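Local coordinates for CIR protein (Plasmodium chabaudi chabaudi, PDB 6ZYV) that is of unknown function but belongs to the Plasmodium-interspersed repeat (PIR) family of variant antigens, linked with infected red blood cells, at residues K151-K156 against N199-D204; Q210-L215 against P235-T240; A88-L93 against D159-L164. The protein carries 5 engineered substitutions. One frame throughout, in Å; residues are numbered along the deposited sequence.

Contact 1: K151-K156 against N199-D204; sequences KAIIPK and NNVDTD. Engineered in segment 151-156: Ala152 (natural residue Ser).
Asn199 OD1 takes a weak hydrogen bond from Lys156 NZ at 3.4 Å, while Lys156 CD lies almost equally near. Asn199 is where helix 181-198 leaves helical geometry. The chain ends that helix in a Schellman motif, with Asn200 at positive phi as the C-prime residue, Val201 N bonded to Leu196 O and Asn200 N to Asn197 O. The firmer polar tie of the Asn199 amide is made by ND2, which bonds Phe195 O in the last turn of its own helix and probably helps fix the rotation of the amide. Lys156, in the first turn of helix 154-174, runs extended beyond CG (chi2 172°), which carries its CD, CE and NZ past the amide oxygen. The rest of the contact is apolar. Ile153 CG2 reaches Asn199 CB at 3.7 Å, and the same methyl meets Val201 CG2 at 4.1 Å. Tyr208 of helix 206-211 packs against both Ile153 and Val201, so the turn into helix 154-174 and the loop after helix 181-198 share one aromatic neighbour. Farther along the loop an Asx turn forms, in which Asp204 N bonds Asp202 OD1 at 3.1 Å, approaching from 48° above the carboxylate plane.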
ATOM      1  N   LYS A 151     -13.832  -6.688   1.245  1.00 50.89           N
ATOM      2  CA  LYS A 151     -13.838  -6.424  -0.201  1.00 51.67           C
ATOM      3  C   LYS A 151     -14.768  -5.288  -0.624  1.00 52.78           C
ATOM      4  O   LYS A 151     -14.362  -4.479  -1.460  1.00 52.51           O
ATOM      5  CB  LYS A 151     -14.080  -7.684  -1.038  1.00 53.42           C
ATOM      6  CG  LYS A 151     -15.398  -8.403  -0.813  1.00 57.77           C
ATOM      7  CD  LYS A 151     -15.533  -9.551  -1.807  1.00 62.86           C
ATOM      8  CE  LYS A 151     -16.583 -10.548  -1.410  1.00 68.26           C
ATOM      9  NZ  LYS A 151     -16.045 -11.543  -0.443  1.00 70.52           N
ATOM     10  N   ALA A 152     -15.961  -5.176  -0.011  1.00 53.51           N
ATOM     11  CA  ALA A 152     -16.886  -4.092  -0.328  1.00 54.49           C
ATOM     12  C   ALA A 152     -16.350  -2.678  -0.012  1.00 53.82           C
ATOM     13  O   ALA A 152     -16.678  -1.755  -0.747  1.00 54.22           O
ATOM     14  CB  ALA A 152     -18.222  -4.311   0.362  1.00 55.54           C
ATOM     15  N   ILE A 153     -15.502  -2.508   1.026  1.00 52.41           N
ATOM     16  CA  ILE A 153     -14.974  -1.195   1.361  1.00 51.67           C
ATOM     17  C   ILE A 153     -13.528  -0.970   0.923  1.00 50.51           C
ATOM     18  O   ILE A 153     -13.094   0.177   0.937  1.00 50.44           O
ATOM     19  CB  ILE A 153     -15.145  -0.810   2.862  1.00 52.67           C
ATOM     20  CG1 ILE A 153     -14.757  -1.930   3.826  1.00 52.98           C
ATOM     21  CG2 ILE A 153     -16.562  -0.382   3.189  1.00 54.21           C
ATOM     22  CD1 ILE A 153     -13.499  -1.742   4.475  1.00 52.97           C
ATOM     23  N   ILE A 154     -12.768  -2.018   0.586  1.00 49.17           N
ATOM     24  CA  ILE A 154     -11.343  -1.846   0.246  1.00 47.66           C
ATOM     25  C   ILE A 154     -11.080  -0.741  -0.833  1.00 48.17           C
ATOM     26  O   ILE A 154     -10.228   0.110  -0.558  1.00 48.03           O
ATOM     27  CB  ILE A 154     -10.634  -3.193  -0.081  1.00 46.62           C
ATOM     28  CG1 ILE A 154     -10.433  -4.010   1.218  1.00 45.83           C
ATOM     29  CG2 ILE A 154      -9.278  -2.975  -0.779  1.00 45.78           C
ATOM     30  CD1 ILE A 154      -9.623  -3.272   2.326  1.00 45.03           C
ATOM     31  N   PRO A 155     -11.770  -0.667  -2.000  1.00 49.27           N
ATOM     32  CA  PRO A 155     -11.485   0.435  -2.954  1.00 49.32           C
ATOM     33  C   PRO A 155     -11.670   1.847  -2.376  1.00 48.76           C
ATOM     34  O   PRO A 155     -10.830   2.697  -2.599  1.00 48.82           O
ATOM     35  CB  PRO A 155     -12.449   0.159  -4.109  1.00 51.13           C
ATOM     36  CG  PRO A 155     -12.715  -1.294  -4.035  1.00 51.97           C
ATOM     37  CD  PRO A 155     -12.782  -1.587  -2.557  1.00 50.06           C
ATOM     38  N   LYS A 156     -12.729   2.082  -1.603  1.00 48.90           N
ATOM     39  CA  LYS A 156     -12.974   3.381  -0.964  1.00 48.79           C
ATOM     40  C   LYS A 156     -11.999   3.631   0.194  1.00 47.23           C
ATOM     41  O   LYS A 156     -11.568   4.761   0.401  1.00 47.94           O
ATOM     42  CB  LYS A 156     -14.437   3.501  -0.499  1.00 51.23           C
ATOM     43  CG  LYS A 156     -15.390   3.584  -1.674  1.00 58.17           C
ATOM     44  CD  LYS A 156     -16.879   3.497  -1.272  1.00 64.81           C
ATOM     45  CE  LYS A 156     -17.774   3.196  -2.468  1.00 70.69           C
ATOM     46  NZ  LYS A 156     -19.236   3.148  -2.124  1.00 73.13           N
ATOM     47  N   ASN A 199     -20.521   4.259   4.033  1.00 56.80           N
ATOM     48  CA  ASN A 199     -20.392   2.818   3.891  1.00 56.24           C
ATOM     49  C   ASN A 199     -20.892   2.020   5.082  1.00 55.92           C
ATOM     50  O   ASN A 199     -20.674   0.822   5.109  1.00 55.62           O
ATOM     51  CB  ASN A 199     -18.963   2.465   3.561  1.00 56.18           C
ATOM     52  CG  ASN A 199     -18.545   3.072   2.238  1.00 59.04           C
ATOM     53  OD1 ASN A 199     -18.867   2.558   1.172  1.00 61.34           O
ATOM     54  ND2 ASN A 199     -17.857   4.198   2.273  1.00 58.54           N
ATOM     55  N   ASN A 200     -21.539   2.662   6.071  1.00 56.21           N
ATOM     56  CA  ASN A 200     -22.075   1.992   7.266  1.00 56.73           C
ATOM     57  C   ASN A 200     -20.988   1.142   7.953  1.00 56.55           C
ATOM     58  O   ASN A 200     -21.213  -0.031   8.264  1.00 58.15           O
ATOM     59  CB  ASN A 200     -23.280   1.120   6.903  1.00 58.38           C
ATOM     60  CG  ASN A 200     -24.207   0.884   8.075  1.00 62.50           C
ATOM     61  OD1 ASN A 200     -24.290   1.688   9.003  1.00 63.75           O
ATOM     62  ND2 ASN A 200     -24.903  -0.225   8.057  1.00 63.29           N
ATOM     63  N   VAL A 201     -19.798   1.710   8.112  1.00 54.24           N
ATOM     64  CA  VAL A 201     -18.695   0.985   8.698  1.00 53.30           C
ATOM     65  C   VAL A 201     -18.848   0.888  10.200  1.00 53.75           C
ATOM     66  O   VAL A 201     -19.076   1.892  10.891  1.00 54.01           O
ATOM     67  CB  VAL A 201     -17.328   1.570   8.280  1.00 52.88           C
ATOM     68  CG1 VAL A 201     -16.184   0.832   8.975  1.00 52.52           C
ATOM     69  CG2 VAL A 201     -17.165   1.567   6.752  1.00 53.14           C
ATOM     70  N   ASP A 202     -18.796  -0.345  10.688  1.00 53.27           N
ATOM     71  CA  ASP A 202     -18.782  -0.646  12.104  1.00 52.88           C
ATOM     72  C   ASP A 202     -17.266  -0.713  12.409  1.00 50.28           C
ATOM     73  O   ASP A 202     -16.602  -1.675  12.019  1.00 49.89           O
ATOM     74  CB  ASP A 202     -19.458  -2.006  12.340  1.00 55.84           C
ATOM     75  CG  ASP A 202     -19.458  -2.505  13.774  1.00 62.24           C
ATOM     76  OD1 ASP A 202     -18.904  -1.805  14.650  1.00 62.09           O
ATOM     77  OD2 ASP A 202     -20.028  -3.590  14.022  1.00 67.12           O
ATOM     78  N   THR A 203     -16.717   0.331  13.055  1.00 48.78           N
ATOM     79  CA  THR A 203     -15.285   0.368  13.376  1.00 47.90           C
ATOM     80  C   THR A 203     -14.867  -0.690  14.418  1.00 47.41           C
ATOM     81  O   THR A 203     -13.667  -0.925  14.581  1.00 48.05           O
ATOM     82  CB  THR A 203     -14.856   1.768  13.784  1.00 48.85           C
ATOM     83  OG1 THR A 203     -15.507   2.121  15.011  1.00 50.12           O
ATOM     84  CG2 THR A 203     -15.156   2.798  12.715  1.00 49.12           C
ATOM     85  N   ASP A 204     -15.853  -1.347  15.083  1.00 46.04           N
ATOM     86  CA  ASP A 204     -15.621  -2.416  16.033  1.00 46.43           C
ATOM     87  C   ASP A 204     -15.637  -3.836  15.387  1.00 46.56           C
ATOM     88  O   ASP A 204     -15.424  -4.830  16.081  1.00 47.44           O
ATOM     89  CB  ASP A 204     -16.606  -2.324  17.210  1.00 48.44           C
ATOM     90  CG  ASP A 204     -16.238  -3.213  18.390  1.00 53.81           C
ATOM     91  OD1 ASP A 204     -15.024  -3.457  18.596  1.00 51.93           O
ATOM     92  OD2 ASP A 204     -17.167  -3.648  19.120  1.00 59.00           O
TER

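Contact 2: Q210-L215 against P235-T240; sequences QILPIL and PPLPTT
The largely extended chain of residues 235-240 passes the short bend between helices 206-211 and 213-226 with no hydrogen bond between them, and the backbones come nearest at Leu215 and Leu237, whose CA atoms are 8.7 Å apart. Leu237 is the residue of 235-240 that makes the contact. Its CG stands opposite the backbone N (chi1 -171°), and the branch CD2 sits between two partners, 4.5 Å from Leu212 CD1 and 4.4 Å from the backbone carbon C of Leu215. Leu237 therefore touches one leucine by its methyl and the other by its main chain, a light contact at the outer limit of van der Waals range, with 89 Å² buried in all. Leu212 and Leu215 are three positions apart and both direct their CB toward residues 235-240; Leu215 N gives a weak bond to Leu212 O, and Ile214 N bonds Ile211 O at 3.2 Å across the bend. The arrangement is a proline-rich segment after helix 213-226, Pro235, Pro236 and Pro238 flanking Leu237, that lies against the strand-free helical ectodomain and leads on toward the predicted transmembrane helix. Tyr192 of helix 181-198 lies against Leu212, Leu215 and Pro238, so it serves both partners of the contact. Polar ties hold the segment before and after the leucine: Tyr219 OH of helix 213-226 hydrogen-bonds Pro235 O, and Gln193 NE2 does the same to Thr240 O. Leu215 also packs on Phe157 and Ile160 of helix 154-174.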
ATOM      1  N   GLN A 210      -8.371  -4.678  11.821  1.00 40.86           N
ATOM      2  CA  GLN A 210      -7.064  -5.078  11.326  1.00 40.58           C
ATOM      3  C   GLN A 210      -6.573  -4.239  10.160  1.00 40.06           C
ATOM      4  O   GLN A 210      -5.374  -4.271   9.882  1.00 39.98           O
ATOM      5  CB  GLN A 210      -7.023  -6.562  10.978  1.00 43.51           C
ATOM      6  CG  GLN A 210      -7.091  -7.476  12.180  1.00 50.13           C
ATOM      7  CD  GLN A 210      -6.366  -8.780  11.929  1.00 58.66           C
ATOM      8  OE1 GLN A 210      -6.972  -9.852  11.919  1.00 62.42           O
ATOM      9  NE2 GLN A 210      -5.050  -8.720  11.712  1.00 58.41           N
ATOM     10  N   ILE A 211      -7.460  -3.523   9.441  1.00 39.45           N
ATOM     11  CA  ILE A 211      -6.979  -2.619   8.363  1.00 39.53           C
ATOM     12  C   ILE A 211      -6.880  -1.162   8.865  1.00 38.97           C
ATOM     13  O   ILE A 211      -6.033  -0.417   8.404  1.00 38.57           O
ATOM     14  CB  ILE A 211      -7.763  -2.743   7.038  1.00 40.33           C
ATOM     15  CG1 ILE A 211      -9.225  -2.301   7.213  1.00 41.62           C
ATOM     16  CG2 ILE A 211      -7.689  -4.171   6.569  1.00 40.96           C
ATOM     17  CD1 ILE A 211     -10.003  -2.203   5.914  1.00 43.44           C
ATOM     18  N   LEU A 212      -7.720  -0.786   9.848  1.00 39.02           N
ATOM     19  CA  LEU A 212      -7.697   0.521  10.480  1.00 39.41           C
ATOM     20  C   LEU A 212      -6.271   1.017  10.900  1.00 39.11           C
ATOM     21  O   LEU A 212      -5.983   2.174  10.614  1.00 39.50           O
ATOM     22  CB  LEU A 212      -8.671   0.544  11.665  1.00 39.73           C
ATOM     23  CG  LEU A 212      -8.772   1.838  12.467  1.00 41.09           C
ATOM     24  CD1 LEU A 212      -9.094   3.024  11.572  1.00 40.79           C
ATOM     25  CD2 LEU A 212      -9.825   1.698  13.569  1.00 41.92           C
ATOM     26  N   PRO A 213      -5.353   0.204  11.499  1.00 38.23           N
ATOM     27  CA  PRO A 213      -4.014   0.734  11.857  1.00 38.42           C
ATOM     28  C   PRO A 213      -3.229   1.436  10.744  1.00 38.91           C
ATOM     29  O   PRO A 213      -2.412   2.289  11.049  1.00 39.92           O
ATOM     30  CB  PRO A 213      -3.266  -0.497  12.369  1.00 38.71           C
ATOM     31  CG  PRO A 213      -4.354  -1.345  12.934  1.00 39.58           C
ATOM     32  CD  PRO A 213      -5.497  -1.189  11.957  1.00 37.53           C
ATOM     33  N   ILE A 214      -3.480   1.124   9.479  1.00 38.72           N
ATOM     34  CA  ILE A 214      -2.839   1.807   8.350  1.00 40.19           C
ATOM     35  C   ILE A 214      -3.142   3.337   8.424  1.00 42.23           C
ATOM     36  O   ILE A 214      -2.236   4.173   8.301  1.00 43.14           O
ATOM     37  CB  ILE A 214      -3.397   1.212   7.020  1.00 40.44           C
ATOM     38  CG1 ILE A 214      -2.950  -0.247   6.798  1.00 41.14           C
ATOM     39  CG2 ILE A 214      -3.069   2.098   5.827  1.00 41.04           C
ATOM     40  CD1 ILE A 214      -3.823  -1.006   5.773  1.00 41.97           C
ATOM     41  N   LEU A 215      -4.424   3.677   8.666  1.00 41.97           N
ATOM     42  CA  LEU A 215      -4.834   5.065   8.755  1.00 42.38           C
ATOM     43  C   LEU A 215      -4.606   5.644  10.137  1.00 42.71           C
ATOM     44  O   LEU A 215      -4.195   6.800  10.213  1.00 43.82           O
ATOM     45  CB  LEU A 215      -6.322   5.203   8.390  1.00 42.41           C
ATOM     46  CG  LEU A 215      -6.748   4.666   7.038  1.00 43.16           C
ATOM     47  CD1 LEU A 215      -8.258   4.849   6.840  1.00 43.59           C
ATOM     48  CD2 LEU A 215      -5.967   5.323   5.911  1.00 43.48           C
ATOM     49  N   PRO A 235      -7.191  17.833  14.698  1.00 51.03           N
ATOM     50  CA  PRO A 235      -8.364  17.070  15.123  1.00 51.10           C
ATOM     51  C   PRO A 235      -8.015  15.583  15.280  1.00 51.08           C
ATOM     52  O   PRO A 235      -7.127  15.062  14.596  1.00 51.56           O
ATOM     53  CB  PRO A 235      -9.366  17.299  13.968  1.00 51.45           C
ATOM     54  CG  PRO A 235      -8.510  17.504  12.784  1.00 51.66           C
ATOM     55  CD  PRO A 235      -7.285  18.224  13.275  1.00 50.20           C
ATOM     56  N   PRO A 236      -8.704  14.884  16.190  1.00 50.31           N
ATOM     57  CA  PRO A 236      -8.462  13.443  16.327  1.00 49.46           C
ATOM     58  C   PRO A 236      -9.127  12.658  15.189  1.00 48.90           C
ATOM     59  O   PRO A 236     -10.102  13.113  14.591  1.00 49.34           O
ATOM     60  CB  PRO A 236      -9.114  13.106  17.667  1.00 50.60           C
ATOM     61  CG  PRO A 236     -10.263  14.094  17.775  1.00 51.78           C
ATOM     62  CD  PRO A 236      -9.808  15.350  17.060  1.00 50.40           C
ATOM     63  N   LEU A 237      -8.603  11.475  14.891  1.00 48.18           N
ATOM     64  CA  LEU A 237      -9.169  10.628  13.858  1.00 48.61           C
ATOM     65  C   LEU A 237     -10.521  10.092  14.342  1.00 49.55           C
ATOM     66  O   LEU A 237     -10.606   9.600  15.464  1.00 49.46           O
ATOM     67  CB  LEU A 237      -8.231   9.456  13.567  1.00 48.79           C
ATOM     68  CG  LEU A 237      -8.633   8.624  12.358  1.00 50.54           C
ATOM     69  CD1 LEU A 237      -8.311   9.348  11.079  1.00 50.60           C
ATOM     70  CD2 LEU A 237      -7.975   7.276  12.387  1.00 51.08           C
ATOM     71  N   PRO A 238     -11.585  10.219  13.516  1.00 49.54           N
ATOM     72  CA  PRO A 238     -12.908   9.690  13.896  1.00 49.92           C
ATOM     73  C   PRO A 238     -12.891   8.227  14.374  1.00 50.44           C
ATOM     74  O   PRO A 238     -12.119   7.423  13.856  1.00 50.39           O
ATOM     75  CB  PRO A 238     -13.716   9.828  12.611  1.00 50.47           C
ATOM     76  CG  PRO A 238     -13.046  10.930  11.866  1.00 50.87           C
ATOM     77  CD  PRO A 238     -11.605  10.822  12.173  1.00 48.87           C
ATOM     78  N   THR A 239     -13.683   7.896  15.411  1.00 50.75           N
ATOM     79  CA  THR A 239     -13.670   6.539  15.970  1.00 51.82           C
ATOM     80  C   THR A 239     -14.837   5.663  15.545  1.00 52.71           C
ATOM     81  O   THR A 239     -14.770   4.442  15.705  1.00 52.55           O
ATOM     82  CB  THR A 239     -13.585   6.570  17.508  1.00 54.23           C
ATOM     83  OG1 THR A 239     -14.796   7.091  18.039  1.00 56.80           O
ATOM     84  CG2 THR A 239     -12.424   7.381  18.020  1.00 55.04           C
ATOM     85  N   THR A 240     -15.932   6.266  15.072  1.00 53.67           N
ATOM     86  CA  THR A 240     -17.132   5.517  14.728  1.00 55.57           C
ATOM     87  C   THR A 240     -17.950   6.218  13.652  1.00 57.35           C
ATOM     88  O   THR A 240     -17.735   7.402  13.390  1.00 57.49           O
ATOM     89  CB  THR A 240     -17.991   5.355  16.021  1.00 57.91           C
ATOM     90  OG1 THR A 240     -19.231   4.725  15.702  1.00 61.31           O
ATOM     91  CG2 THR A 240     -18.292   6.684  16.694  1.00 57.88           C
TER

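Contact 3: A88-L93 against D159-L164; sequences AGYAIL and DIFKSL
Phe161 has the most surface buried here and meets two residues of helix 81-101, Leu93 and Tyr90. Leu93 CD2 sits over one face of the Phe161 ring, offset toward the rim, and is 4.2 Å from Phe161 CD2. The Phe161 ring is brought there by a first torsion that sets CG opposite the backbone N (chi1 174°), sending the side chain out from helix 154-174 toward helix 81-101. Tyr90 comes from one turn earlier on helix 81-101, and its CE1 approaches Phe161 CE1 to 4.4 Å. The two rings meet obliquely through these carbons, and the contact is apolar throughout, with no hydrogen bond across it. Side chains alone span the gap: even the closest CA atoms, those of Leu93 and Phe161, are 9.8 Å apart. All three residues are buried, and the pairing joins two long helices near the centre of this all-helical fold. Ile214 of helix 213-226 touches Tyr90, Leu93 and Phe161 alike, filling in beside all three. Helix 8-20 adds Ile15 against Phe161 and both Leu8 and Val11 against Tyr90, while Phe70 of helix 55-71 packs on Tyr90 as well.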
ATOM      1  N   ALA A  88       3.737  -6.220   4.435  1.00 40.50           N
ATOM      2  CA  ALA A  88       2.943  -7.143   3.609  1.00 41.07           C
ATOM      3  C   ALA A  88       1.518  -6.583   3.435  1.00 41.36           C
ATOM      4  O   ALA A  88       0.962  -6.630   2.345  1.00 42.58           O
ATOM      5  CB  ALA A  88       2.884  -8.518   4.250  1.00 41.28           C
ATOM      6  N   GLY A  89       0.984  -5.987   4.490  1.00 40.42           N
ATOM      7  CA  GLY A  89      -0.328  -5.377   4.462  1.00 40.19           C
ATOM      8  C   GLY A  89      -0.428  -4.210   3.509  1.00 39.73           C
ATOM      9  O   GLY A  89      -1.438  -4.107   2.811  1.00 39.54           O
ATOM     10  N   TYR A  90       0.604  -3.324   3.454  1.00 39.86           N
ATOM     11  CA  TYR A  90       0.603  -2.183   2.524  1.00 40.32           C
ATOM     12  C   TYR A  90       0.666  -2.649   1.090  1.00 40.34           C
ATOM     13  O   TYR A  90      -0.070  -2.123   0.261  1.00 41.39           O
ATOM     14  CB  TYR A  90       1.789  -1.238   2.763  1.00 41.06           C
ATOM     15  CG  TYR A  90       1.744  -0.483   4.059  1.00 42.56           C
ATOM     16  CD1 TYR A  90       0.594   0.170   4.461  1.00 43.46           C
ATOM     17  CD2 TYR A  90       2.883  -0.339   4.840  1.00 44.10           C
ATOM     18  CE1 TYR A  90       0.557   0.888   5.641  1.00 44.47           C
ATOM     19  CE2 TYR A  90       2.857   0.361   6.025  1.00 45.68           C
ATOM     20  CZ  TYR A  90       1.691   0.971   6.426  1.00 46.67           C
ATOM     21  OH  TYR A  90       1.770   1.695   7.580  1.00 49.56           O
ATOM     22  N   ALA A  91       1.539  -3.619   0.793  1.00 39.65           N
ATOM     23  CA  ALA A  91       1.748  -4.151  -0.548  1.00 39.50           C
ATOM     24  C   ALA A  91       0.512  -4.892  -1.035  1.00 40.01           C
ATOM     25  O   ALA A  91       0.116  -4.730  -2.181  1.00 40.41           O
ATOM     26  CB  ALA A  91       2.965  -5.079  -0.559  1.00 39.07           C
ATOM     27  N   ILE A  92      -0.122  -5.679  -0.155  1.00 39.86           N
ATOM     28  CA  ILE A  92      -1.329  -6.430  -0.507  1.00 40.22           C
ATOM     29  C   ILE A  92      -2.556  -5.513  -0.632  1.00 40.00           C
ATOM     30  O   ILE A  92      -3.437  -5.785  -1.444  1.00 40.70           O
ATOM     31  CB  ILE A  92      -1.510  -7.618   0.460  1.00 40.99           C
ATOM     32  CG1 ILE A  92      -0.388  -8.655   0.173  1.00 42.16           C
ATOM     33  CG2 ILE A  92      -2.908  -8.270   0.357  1.00 41.27           C
ATOM     34  CD1 ILE A  92      -0.216  -9.708   1.212  1.00 44.44           C
ATOM     35  N   LEU A  93      -2.562  -4.376   0.063  1.00 39.77           N
ATOM     36  CA  LEU A  93      -3.604  -3.362  -0.081  1.00 39.56           C
ATOM     37  C   LEU A  93      -3.457  -2.731  -1.469  1.00 39.00           C
ATOM     38  O   LEU A  93      -4.451  -2.569  -2.170  1.00 39.17           O
ATOM     39  CB  LEU A  93      -3.475  -2.279   1.019  1.00 39.43           C
ATOM     40  CG  LEU A  93      -4.459  -1.113   0.920  1.00 41.37           C
ATOM     41  CD1 LEU A  93      -5.919  -1.624   1.040  1.00 42.03           C
ATOM     42  CD2 LEU A  93      -4.133  -0.014   1.980  1.00 41.47           C
ATOM     43  N   ASP A 159      -8.801   4.946  -1.261  1.00 45.09           N
ATOM     44  CA  ASP A 159      -8.898   6.375  -1.579  1.00 47.02           C
ATOM     45  C   ASP A 159      -8.579   7.241  -0.342  1.00 45.97           C
ATOM     46  O   ASP A 159      -7.913   8.262  -0.470  1.00 46.64           O
ATOM     47  CB  ASP A 159     -10.280   6.718  -2.135  1.00 52.40           C
ATOM     48  CG  ASP A 159     -10.436   6.283  -3.587  1.00 66.08           C
ATOM     49  OD1 ASP A 159      -9.417   6.261  -4.319  1.00 68.74           O
ATOM     50  OD2 ASP A 159     -11.577   5.954  -3.994  1.00 72.56           O
ATOM     51  N   ILE A 160      -9.016   6.815   0.852  1.00 44.31           N
ATOM     52  CA  ILE A 160      -8.683   7.507   2.098  1.00 43.47           C
ATOM     53  C   ILE A 160      -7.159   7.413   2.345  1.00 42.97           C
ATOM     54  O   ILE A 160      -6.528   8.405   2.695  1.00 42.85           O
ATOM     55  CB  ILE A 160      -9.487   6.920   3.280  1.00 42.66           C
ATOM     56  CG1 ILE A 160     -11.012   6.981   2.998  1.00 43.66           C
ATOM     57  CG2 ILE A 160      -9.122   7.616   4.590  1.00 42.50           C
ATOM     58  CD1 ILE A 160     -11.552   8.378   2.807  1.00 44.91           C
ATOM     59  N   PHE A 161      -6.578   6.226   2.133  1.00 42.08           N
ATOM     60  CA  PHE A 161      -5.145   6.008   2.281  1.00 42.69           C
ATOM     61  C   PHE A 161      -4.351   6.918   1.324  1.00 43.56           C
ATOM     62  O   PHE A 161      -3.305   7.460   1.685  1.00 42.63           O
ATOM     63  CB  PHE A 161      -4.824   4.524   2.013  1.00 42.73           C
ATOM     64  CG  PHE A 161      -3.355   4.208   1.987  1.00 44.07           C
ATOM     65  CD1 PHE A 161      -2.584   4.344   3.121  1.00 44.78           C
ATOM     66  CD2 PHE A 161      -2.741   3.800   0.822  1.00 45.62           C
ATOM     67  CE1 PHE A 161      -1.233   4.052   3.100  1.00 45.65           C
ATOM     68  CE2 PHE A 161      -1.384   3.500   0.809  1.00 46.34           C
ATOM     69  CZ  PHE A 161      -0.640   3.634   1.946  1.00 45.62           C
ATOM     70  N   LYS A 162      -4.864   7.075   0.099  1.00 44.75           N
ATOM     71  CA  LYS A 162      -4.278   7.931  -0.925  1.00 46.64           C
ATOM     72  C   LYS A 162      -4.286   9.394  -0.467  1.00 46.66           C
ATOM     73  O   LYS A 162      -3.292  10.083  -0.648  1.00 47.48           O
ATOM     74  CB  LYS A 162      -5.058   7.791  -2.241  1.00 50.11           C
ATOM     75  CG  LYS A 162      -4.395   6.871  -3.257  1.00 56.19           C
ATOM     76  CD  LYS A 162      -4.711   7.265  -4.716  1.00 62.27           C
ATOM     77  CE  LYS A 162      -6.187   7.182  -5.069  1.00 67.41           C
ATOM     78  NZ  LYS A 162      -6.414   7.253  -6.549  1.00 70.19           N
ATOM     79  N   SER A 163      -5.388   9.854   0.150  1.00 45.80           N
ATOM     80  CA  SER A 163      -5.501  11.209   0.697  1.00 46.17           C
ATOM     81  C   SER A 163      -4.489  11.428   1.818  1.00 46.18           C
ATOM     82  O   SER A 163      -3.921  12.517   1.929  1.00 46.73           O
ATOM     83  CB  SER A 163      -6.903  11.467   1.223  1.00 47.40           C
ATOM     84  OG  SER A 163      -7.804  11.586   0.138  1.00 52.19           O
ATOM     85  N   LEU A 164      -4.244  10.391   2.637  1.00 45.19           N
ATOM     86  CA  LEU A 164      -3.243  10.461   3.687  1.00 45.37           C
ATOM     87  C   LEU A 164      -1.848  10.571   3.044  1.00 46.73           C
ATOM     88  O   LEU A 164      -1.043  11.399   3.477  1.00 47.95           O
ATOM     89  CB  LEU A 164      -3.336   9.212   4.570  1.00 44.59           C
ATOM     90  CG  LEU A 164      -2.315   9.092   5.687  1.00 45.11           C
ATOM     91  CD1 LEU A 164      -2.409  10.314   6.644  1.00 45.32           C
ATOM     92  CD2 LEU A 164      -2.552   7.791   6.461  1.00 45.02           C
TER

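In the fold
Helix 154-174 ties the three contacts together: its first turn belongs to contact 1, the turns that follow belong to contact 3, and contact 2 packs on it through Ile211, Ile214 and Leu215. The centre of contact 3 lies about 4 Å from the centre of the chain, those of contacts 1 and 2 about 17 and 16 Å, on the same side of it and 12 Å apart. Contacts 1 and 2 meet through a probable hydrogen bond of Thr203 OG1 with Thr239 O and through Ile153 and Ile154 on Ile211. Contact 2 reaches contact 3 where Ile214 CG2 comes within 3.6 Å of Phe161 CD1. Ile154 on Leu93 links contacts 1 and 3, whose segments alternate along the chain.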